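Local coordinates for putative polysaccharide biosynthesis protein with aminopeptidase-like domain (Clostridium acetobutylicum, PDB 3K9T) that binds one zinc ion per subunit and may act in the biosynthesis of modified polysaccharides, without expected peptidase activity despite its aminopeptidase-like domain, at residues A[24-27]-A[28-31]; A[94-97]-A[98-102]; A[270-273]-A[274-278]; A[403-406]-A[407-410]. One frame throughout, in Å; residues are numbered along the deposited sequence.

Contact 1: residues A[24-27]-A[28-31]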
loop_
_atom_site.group_PDB
_atom_site.type_symbol
_atom_site.label_atom_id
_atom_site.label_comp_id
_atom_site.label_asym_id
_atom_site.label_seq_id
_atom_site.Cartn_x
_atom_site.Cartn_y
_atom_site.Cartn_z
ATOM N N GLU A 24 10.741 -7.319 43.657
ATOM C CA GLU A 24 11.758 -7.158 44.693
ATOM C C GLU A 24 11.945 -8.459 45.493
ATOM O O GLU A 24 13.071 -8.857 45.764
ATOM C CB GLU A 24 11.383 -5.997 45.604
ATOM C CG GLU A 24 12.453 -5.583 46.582
ATOM C CD GLU A 24 12.034 -4.361 47.368
ATOM O OE1 GLU A 24 11.112 -4.520 48.172
ATOM O OE2 GLU A 24 12.580 -3.255 47.164
ATOM N N GLU A 25 10.837 -9.102 45.877
ATOM C CA GLU A 25 10.888 -10.381 46.576
ATOM C C GLU A 25 11.592 -11.466 45.732
ATOM O O GLU A 25 12.371 -12.267 46.247
ATOM C CB GLU A 25 9.475 -10.859 46.953
ATOM C CG GLU A 25 9.488 -12.196 47.717
ATOM C CD GLU A 25 8.149 -12.587 48.346
ATOM O OE1 GLU A 25 7.145 -11.869 48.191
ATOM O OE2 GLU A 25 8.111 -13.639 49.011
ATOM N N LEU A 26 11.320 -11.494 44.439
ATOM C CA LEU A 26 11.931 -12.505 43.592
ATOM C C LEU A 26 13.420 -12.209 43.251
ATOM O O LEU A 26 14.196 -13.116 42.892
ATOM C CB LEU A 26 11.094 -12.671 42.294
ATOM C CG LEU A 26 9.709 -13.329 42.363
ATOM C CD1 LEU A 26 8.972 -13.269 41.021
ATOM C CD2 LEU A 26 9.821 -14.769 42.804
ATOM N N PHE A 27 13.829 -10.953 43.377
ATOM C CA PHE A 27 15.109 -10.503 42.796
ATOM C C PHE A 27 16.343 -11.314 43.199
ATOM O O PHE A 27 17.098 -11.744 42.332
ATOM C CB PHE A 27 15.301 -9.010 43.082
ATOM C CG PHE A 27 16.547 -8.432 42.517
ATOM C CD1 PHE A 27 16.678 -8.244 41.156
ATOM C CD2 PHE A 27 17.609 -8.102 43.348
ATOM C CE1 PHE A 27 17.852 -7.718 40.636
ATOM C CE2 PHE A 27 18.757 -7.563 42.845
ATOM C CZ PHE A 27 18.886 -7.365 41.486
ATOM N N PRO A 28 16.537 -11.562 44.508
ATOM C CA PRO A 28 17.727 -12.231 45.009
ATOM C C PRO A 28 17.926 -13.687 44.632
ATOM O O PRO A 28 19.049 -14.183 44.746
ATOM C CB PRO A 28 17.533 -12.175 46.518
ATOM C CG PRO A 28 16.552 -11.164 46.745
ATOM C CD PRO A 28 15.627 -11.259 45.617
ATOM N N ILE A 29 16.860 -14.358 44.220
ATOM C CA ILE A 29 16.882 -15.780 43.959
ATOM C C ILE A 29 17.628 -16.075 42.663
ATOM O O ILE A 29 17.426 -15.403 41.653
ATOM C CB ILE A 29 15.419 -16.338 43.891
ATOM C CG1 ILE A 29 14.750 -16.284 45.263
ATOM C CG2 ILE A 29 15.402 -17.745 43.354
ATOM C CD1 ILE A 29 13.225 -16.230 45.209
ATOM N N CYS A 30 18.465 -17.107 42.706
ATOM C CA CYS A 30 19.256 -17.535 41.579
ATOM C C CYS A 30 18.522 -18.545 40.668
ATOM O O CYS A 30 18.674 -19.767 40.787
ATOM C CB CYS A 30 20.545 -18.145 42.082
ATOM S SG CYS A 30 21.746 -18.437 40.761
ATOM N N ARG A 31 17.717 -18.023 39.747
ATOM C CA ARG A 31 17.110 -18.853 38.714
ATOM C C ARG A 31 18.125 -19.268 37.635
ATOM O O ARG A 31 19.125 -18.632 37.408
ATOM C CB ARG A 31 15.973 -18.090 38.041
ATOM C CG ARG A 31 14.758 -17.886 38.899
ATOM C CD ARG A 31 13.919 -16.698 38.467
ATOM N NE ARG A 31 14.602 -15.443 38.805
ATOM C CZ ARG A 31 14.484 -14.809 39.962
ATOM N NH1 ARG A 31 13.683 -15.278 40.922
ATOM N NH2 ARG A 31 15.173 -13.702 40.168
#

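Contact 2: residues A[94-97]-A[98-102]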
loop_
_atom_site.group_PDB
_atom_site.type_symbol
_atom_site.label_atom_id
_atom_site.label_comp_id
_atom_site.label_asym_id
_atom_site.label_seq_id
_atom_site.Cartn_x
_atom_site.Cartn_y
_atom_site.Cartn_z
ATOM N N LEU A 94 24.855 -12.754 39.589
ATOM C CA LEU A 94 25.371 -12.552 38.239
ATOM C C LEU A 94 26.900 -12.806 38.183
ATOM O O LEU A 94 27.447 -13.031 37.097
ATOM C CB LEU A 94 24.992 -11.170 37.698
ATOM C CG LEU A 94 23.509 -10.793 37.484
ATOM C CD1 LEU A 94 23.425 -9.439 36.730
ATOM C CD2 LEU A 94 22.703 -11.870 36.729
ATOM N N HIS A 95 27.560 -12.807 39.355
ATOM C CA HIS A 95 28.985 -13.156 39.476
ATOM C C HIS A 95 29.351 -14.583 39.009
ATOM O O HIS A 95 30.525 -14.836 38.776
ATOM C CB HIS A 95 29.510 -12.991 40.911
ATOM C CG HIS A 95 29.681 -11.573 41.344
ATOM N ND1 HIS A 95 30.446 -10.670 40.643
ATOM C CD2 HIS A 95 29.208 -10.903 42.422
ATOM C CE1 HIS A 95 30.409 -9.495 41.250
ATOM N NE2 HIS A 95 29.680 -9.611 42.345
ATOM N N VAL A 96 28.391 -15.506 38.905
ATOM C CA VAL A 96 28.673 -16.866 38.442
ATOM C C VAL A 96 27.965 -17.121 37.121
ATOM O O VAL A 96 26.796 -16.774 36.960
ATOM C CB VAL A 96 28.231 -17.966 39.454
ATOM C CG1 VAL A 96 28.438 -19.365 38.859
ATOM C CG2 VAL A 96 29.017 -17.856 40.725
HETATM N N MSE A 97 28.698 -17.728 36.189
HETATM C CA MSE A 97 28.168 -18.126 34.895
HETATM C C MSE A 97 27.172 -19.278 35.126
HETATM O O MSE A 97 27.503 -20.290 35.748
HETATM C CB MSE A 97 29.317 -18.535 33.981
HETATM C CG MSE A 97 28.908 -19.010 32.580
HETATM SE SE MSE A 97 30.425 -19.849 31.691
HETATM C CE MSE A 97 31.414 -18.210 31.289
ATOM N N SER A 98 25.943 -19.101 34.647
ATOM C CA SER A 98 24.881 -20.054 34.924
ATOM C C SER A 98 25.275 -21.396 34.333
ATOM O O SER A 98 25.760 -21.453 33.214
ATOM C CB SER A 98 23.546 -19.577 34.349
ATOM O OG SER A 98 22.449 -20.280 34.909
ATOM N N TYR A 99 25.034 -22.451 35.100
ATOM C CA TYR A 99 25.396 -23.826 34.771
ATOM C C TYR A 99 26.884 -24.107 34.992
ATOM O O TYR A 99 27.392 -25.112 34.490
ATOM C CB TYR A 99 24.892 -24.272 33.371
ATOM C CG TYR A 99 23.565 -25.022 33.409
ATOM C CD1 TYR A 99 22.417 -24.423 33.937
ATOM C CD2 TYR A 99 23.453 -26.324 32.936
ATOM C CE1 TYR A 99 21.195 -25.089 33.978
ATOM C CE2 TYR A 99 22.209 -27.020 33.000
ATOM C CZ TYR A 99 21.092 -26.395 33.527
ATOM O OH TYR A 99 19.861 -27.035 33.576
ATOM N N SER A 100 27.569 -23.271 35.778
ATOM C CA SER A 100 28.990 -23.501 36.062
ATOM C C SER A 100 29.217 -24.852 36.750
ATOM O O SER A 100 28.609 -25.155 37.781
ATOM C CB SER A 100 29.618 -22.387 36.933
ATOM O OG SER A 100 29.983 -21.236 36.172
ATOM N N VAL A 101 30.100 -25.652 36.166
ATOM C CA VAL A 101 30.541 -26.917 36.774
ATOM C C VAL A 101 31.191 -26.612 38.139
ATOM O O VAL A 101 31.703 -25.531 38.336
ATOM C CB VAL A 101 31.496 -27.661 35.814
ATOM C CG1 VAL A 101 30.734 -28.062 34.537
ATOM C CG2 VAL A 101 32.697 -26.785 35.460
ATOM N N PRO A 102 31.107 -27.528 39.115
ATOM C CA PRO A 102 31.736 -27.211 40.399
ATOM C C PRO A 102 33.270 -27.139 40.299
ATOM O O PRO A 102 33.858 -27.906 39.542
ATOM C CB PRO A 102 31.328 -28.380 41.297
ATOM C CG PRO A 102 30.922 -29.458 40.371
ATOM C CD PRO A 102 30.402 -28.816 39.146
#

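Contact 3: residues A[270-273]-A[274-278]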
loop_
_atom_site.group_PDB
_atom_site.type_symbol
_atom_site.label_atom_id
_atom_site.label_comp_id
_atom_site.label_asym_id
_atom_site.label_seq_id
_atom_site.Cartn_x
_atom_site.Cartn_y
_atom_site.Cartn_z
ATOM N N ALA A 270 -2.751 -10.761 12.186
ATOM C CA ALA A 270 -3.653 -11.669 12.926
ATOM C C ALA A 270 -4.501 -10.832 13.871
ATOM O O ALA A 270 -4.201 -9.667 14.108
ATOM C CB ALA A 270 -2.878 -12.707 13.725
ATOM N N GLU A 271 -5.557 -11.421 14.413
ATOM C CA GLU A 271 -6.439 -10.672 15.286
ATOM C C GLU A 271 -5.703 -10.001 16.451
ATOM O O GLU A 271 -5.930 -8.795 16.718
ATOM C CB GLU A 271 -7.576 -11.519 15.797
ATOM C CG GLU A 271 -8.637 -10.648 16.441
ATOM C CD GLU A 271 -9.798 -11.423 17.026
ATOM O OE1 GLU A 271 -9.999 -12.592 16.602
ATOM O OE2 GLU A 271 -10.505 -10.812 17.883
ATOM N N ILE A 272 -4.795 -10.738 17.086
ATOM C CA ILE A 272 -4.027 -10.184 18.208
ATOM C C ILE A 272 -3.186 -8.965 17.770
ATOM O O ILE A 272 -3.109 -7.996 18.490
ATOM C CB ILE A 272 -3.166 -11.278 18.945
ATOM C CG1 ILE A 272 -2.547 -10.724 20.231
ATOM C CG2 ILE A 272 -2.085 -11.844 18.031
ATOM C CD1 ILE A 272 -3.550 -10.134 21.195
ATOM N N ASP A 273 -2.593 -8.996 16.580
ATOM C CA ASP A 273 -1.805 -7.842 16.060
ATOM C C ASP A 273 -2.687 -6.631 15.907
ATOM O O ASP A 273 -2.314 -5.512 16.314
ATOM C CB ASP A 273 -1.218 -8.134 14.674
ATOM C CG ASP A 273 -0.223 -9.285 14.676
ATOM O OD1 ASP A 273 0.652 -9.329 15.575
ATOM O OD2 ASP A 273 -0.327 -10.148 13.770
ATOM N N LYS A 274 -3.855 -6.859 15.298
ATOM C CA LYS A 274 -4.811 -5.797 15.024
ATOM C C LYS A 274 -5.318 -5.250 16.339
ATOM O O LYS A 274 -5.476 -4.034 16.489
ATOM C CB LYS A 274 -5.948 -6.307 14.122
ATOM C CG LYS A 274 -5.475 -6.725 12.730
ATOM C CD LYS A 274 -5.922 -5.868 11.589
ATOM C CE LYS A 274 -7.262 -6.401 11.002
ATOM N NZ LYS A 274 -7.457 -6.027 9.526
ATOM N N ILE A 275 -5.547 -6.132 17.312
ATOM C CA ILE A 275 -6.075 -5.677 18.615
ATOM C C ILE A 275 -4.997 -4.859 19.341
ATOM O O ILE A 275 -5.236 -3.724 19.762
ATOM C CB ILE A 275 -6.526 -6.839 19.518
ATOM C CG1 ILE A 275 -7.853 -7.407 19.036
ATOM C CG2 ILE A 275 -6.640 -6.395 20.984
ATOM C CD1 ILE A 275 -8.245 -8.655 19.810
ATOM N N VAL A 276 -3.812 -5.430 19.497
ATOM C CA VAL A 276 -2.770 -4.684 20.213
ATOM C C VAL A 276 -2.444 -3.330 19.535
ATOM O O VAL A 276 -2.280 -2.338 20.222
ATOM C CB VAL A 276 -1.470 -5.517 20.449
ATOM C CG1 VAL A 276 -0.347 -4.599 20.991
ATOM C CG2 VAL A 276 -1.779 -6.702 21.411
ATOM N N GLU A 277 -2.384 -3.275 18.205
ATOM C CA GLU A 277 -2.005 -1.998 17.559
ATOM C C GLU A 277 -3.123 -0.962 17.712
ATOM O O GLU A 277 -2.841 0.205 17.858
ATOM C CB GLU A 277 -1.594 -2.198 16.107
ATOM C CG GLU A 277 -0.338 -3.088 15.952
ATOM C CD GLU A 277 -0.192 -3.628 14.545
ATOM O OE1 GLU A 277 -0.443 -2.855 13.599
ATOM O OE2 GLU A 277 0.167 -4.816 14.380
ATOM N N LYS A 278 -4.378 -1.417 17.761
ATOM C CA LYS A 278 -5.518 -0.536 17.957
ATOM C C LYS A 278 -5.570 0.023 19.374
ATOM O O LYS A 278 -5.957 1.184 19.565
ATOM C CB LYS A 278 -6.836 -1.261 17.618
ATOM C CG LYS A 278 -8.072 -0.343 17.473
ATOM C CD LYS A 278 -7.853 0.765 16.429
ATOM C CE LYS A 278 -9.161 1.454 16.098
ATOM N NZ LYS A 278 -8.986 2.807 15.530
#

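Contact 4: residues A[403-406]-A[407-410]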
loop_
_atom_site.group_PDB
_atom_site.type_symbol
_atom_site.label_atom_id
_atom_site.label_comp_id
_atom_site.label_asym_id
_atom_site.label_seq_id
_atom_site.Cartn_x
_atom_site.Cartn_y
_atom_site.Cartn_z
ATOM N N ASN A 403 -18.549 -7.747 9.607
ATOM C CA ASN A 403 -17.621 -6.866 10.300
ATOM C C ASN A 403 -17.671 -6.937 11.828
ATOM O O ASN A 403 -18.723 -6.799 12.424
ATOM C CB ASN A 403 -17.871 -5.433 9.890
ATOM C CG ASN A 403 -17.637 -5.204 8.424
ATOM O OD1 ASN A 403 -16.507 -5.232 7.915
ATOM N ND2 ASN A 403 -18.708 -4.951 7.734
ATOM N N SER A 404 -16.498 -7.113 12.434
ATOM C CA SER A 404 -16.318 -7.146 13.886
ATOM C C SER A 404 -16.267 -5.707 14.367
ATOM O O SER A 404 -16.092 -4.790 13.579
ATOM C CB SER A 404 -14.988 -7.849 14.249
ATOM O OG SER A 404 -13.819 -7.104 13.821
ATOM N N LEU A 405 -16.408 -5.505 15.661
ATOM C CA LEU A 405 -16.284 -4.168 16.222
ATOM C C LEU A 405 -14.875 -3.577 15.984
ATOM O O LEU A 405 -14.724 -2.359 15.822
ATOM C CB LEU A 405 -16.600 -4.183 17.729
ATOM C CG LEU A 405 -18.002 -4.556 18.180
ATOM C CD1 LEU A 405 -18.127 -4.264 19.657
ATOM C CD2 LEU A 405 -19.044 -3.764 17.403
ATOM N N LEU A 406 -13.863 -4.446 15.963
ATOM C CA LEU A 406 -12.480 -4.046 15.718
ATOM C C LEU A 406 -12.377 -3.551 14.275
ATOM O O LEU A 406 -11.694 -2.551 13.979
ATOM C CB LEU A 406 -11.516 -5.216 15.980
ATOM C CG LEU A 406 -10.007 -4.933 16.002
ATOM C CD1 LEU A 406 -9.669 -3.915 17.041
ATOM C CD2 LEU A 406 -9.159 -6.238 16.153
ATOM N N ASP A 407 -13.099 -4.223 13.389
ATOM C CA ASP A 407 -13.150 -3.800 11.984
ATOM C C ASP A 407 -13.725 -2.402 11.849
ATOM O O ASP A 407 -13.221 -1.569 11.086
ATOM C CB ASP A 407 -13.986 -4.774 11.149
ATOM C CG ASP A 407 -13.294 -6.125 10.925
ATOM O OD1 ASP A 407 -12.039 -6.231 11.010
ATOM O OD2 ASP A 407 -14.031 -7.090 10.637
ATOM N N ILE A 408 -14.772 -2.145 12.615
ATOM C CA ILE A 408 -15.483 -0.882 12.552
ATOM C C ILE A 408 -14.583 0.186 13.198
ATOM O O ILE A 408 -14.426 1.296 12.661
ATOM C CB ILE A 408 -16.909 -1.029 13.188
ATOM C CG1 ILE A 408 -17.738 -2.077 12.419
ATOM C CG2 ILE A 408 -17.677 0.284 13.205
ATOM C CD1 ILE A 408 -18.942 -2.614 13.207
ATOM N N ALA A 409 -13.942 -0.164 14.308
ATOM C CA ALA A 409 -13.058 0.778 14.979
ATOM C C ALA A 409 -11.945 1.173 14.021
ATOM O O ALA A 409 -11.618 2.351 13.902
ATOM C CB ALA A 409 -12.496 0.195 16.241
ATOM N N TYR A 410 -11.369 0.193 13.332
ATOM C CA TYR A 410 -10.316 0.486 12.346
ATOM C C TYR A 410 -10.811 1.358 11.200
ATOM O O TYR A 410 -10.234 2.414 10.970
ATOM C CB TYR A 410 -9.655 -0.772 11.778
ATOM C CG TYR A 410 -8.381 -1.155 12.504
ATOM C CD1 TYR A 410 -7.168 -0.561 12.194
ATOM C CD2 TYR A 410 -8.391 -2.122 13.491
ATOM C CE1 TYR A 410 -5.996 -0.918 12.876
ATOM C CE2 TYR A 410 -7.248 -2.496 14.148
ATOM C CZ TYR A 410 -6.057 -1.888 13.866
ATOM O OH TYR A 410 -4.934 -2.298 14.561
#

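Contact 1: residues A[24-27]-A[28-31]
The guanidinium of R31 grips the carbonyl of L26 end-on, in the turn that leaves helix 12-26 of the aminopeptidase-like domain. NH1 and NH2 of R31 both donate to L26 O, each at 3.0 Å. The oxygen lies in the guanidinium plane, midway between the two nitrogens. The same carbonyl closes a type I beta turn from L26 to I29, with I29 N to L26 O at 3.2 Å. The L26 oxygen thus takes three N-H groups. The bend of the arginine chain at chi3 (-72°) helps turn the guanidinium back toward L26. I29 O sits against one face of that group, toward its rim, without a hydrogen bond. R31 has further partners: NE donates to the backbone oxygen of H190, a zinc ligand, and NH2 to that of P191. The arginine therefore ties the turn to the backbone beside the metal site. Its own side chain stays about 11 Å from the zinc ion. Apolar contacts flank the turn. L26 packs on helices 36-45 and 194-211, and its CD2 is 4.4 Å from CD1 of I29. On F27, CB rests 3.4 Å from CD of the P28 ring.

Contact 2: residues A[94-97]-A[98-102]
M97 and S100 begin and end a type II beta turn, closed by a weak bond from S100 N to M97 O at 3.0 Å. Y99 holds the third position with a positive phi of 77°, as a type II turn requires there. The turn lies in the long loop between strands 85-88 and 103-108 of the insert domain. The hydroxyl of S100 strengthens the closure. Its OG donates to M97 O at 2.7 Å, tilted 17° from the carbonyl plane. With chi1 at -81°, OG sits beside its own backbone N, and both reach the same oxygen. OG also bonds to the backbone N of G138, so the serine links the turn to a neighbouring loop. Apolar groups border this hydroxyl. CG1 of V96 lies 3.6 Å from S100 OG, while CB of M97, a selenomethionine, is 3.5 Å from it. The two central side chains of the turn serve other neighbours. The hydroxyl of S98 bonds to that of S32, the residue after R31, while the Y99 ring stacks on W71 and its OH bonds to the backbone oxygen of K69 and to OG1 of T34. The turn thus joins the insert to the aminopeptidase-like part, near the zinc site but outside it. The contact is buried, and its polar closure depends on one carbonyl. The short hydroxyl bond probably makes up for the poor angle of the backbone bond.

Contact 3: residues A[270-273]-A[274-278]
A270 is the N-cap of helix 271-282, and the two segments form its first turns through four successive i to i+4 backbone bonds. They run from K274 N to A270 O, I275 N to E271 O, V276 N to I272 O and E277 N to D273 O. The helix is the crossover of a beta-alpha-beta unit between strands 260-263 and 287-290. The carboxylate of D273 folds back to the helix start, where its OD2 accepts from A270 N at 3.0 Å. The N-H comes from the anti side, 18° out of the carboxylate plane. With CG beside the backbone N (chi1 -63°), the carboxylate points back to the start of the helix. Y262 and T265 hold its two oxygens from outside. E277 lies one turn on, with OE2 4.7 Å from D273 OD1. These like charges are probably eased by R264, which makes a salt bridge to E277. On the inner side, I272 and V276 lie side by side and point the same way, CD1 of I272 being 3.9 Å from CG2 of V276. Between E271 and I275 the contact is mixed. The E271 chain is extended, and its carboxylate bonds to N356. Its OE2 passes 3.7 Å from the CD1 methyl of I275.

Contact 4: residues A[403-406]-A[407-410]
S404 and D407 exchange bonds across the start of helix 405-412, a capping box in the permutated winged helix-turn-helix domain. S404 OG accepts from D407 N at 3.0 Å. In return, OD2 of D407 accepts from S404 N at 3.1 Å, with a nearly straight N-H (169°). The donor stands above the carboxylate plane, 40° out of it. S404 carries OG between its backbone N and carbonyl carbon (chi1 67°), which directs it to the first turn of the helix. The positive end of the helix dipole probably also favours the carboxylate charge. N403 crosses D407 at about a right angle, and its ND2 bonds to the backbone oxygen of M398. Regular helix bonds follow, from I408 N to S404 O, A409 N to L405 O and Y410 N to L406 O. The buried face is apolar. L405 packs on helix 416-428, and I408 on helix 389-398. L406 turns to helix 271-282 and lies alongside Y410. The Y410 ring presents its edge to L406 O, which is near the ring plane, 3.4 Å from CD2 of Y410. CE2 of Y410 also meets CD1 of L406 at 4.0 Å.

Overall arrangement
All four contacts are local, but they sit in different parts of the subunit. Contacts 1 and 2 lie on one side of the chain's centre, with nearest atoms about 4 Å apart, near the zinc site. Both are turns gathered on one carbonyl: contact 1 uses an arginine and is partly buried, contact 2 uses a serine and is wholly buried. Contacts 3 and 4 are helix starts on the other side, both partly buried. An aspartate returns to each N-terminus, but only contact 4 forms a capping box. They meet across the domain boundary, where Y410 OH probably bonds K274 O at 2.7 Å and K278 makes a cation-pi contact with the Y410 ring.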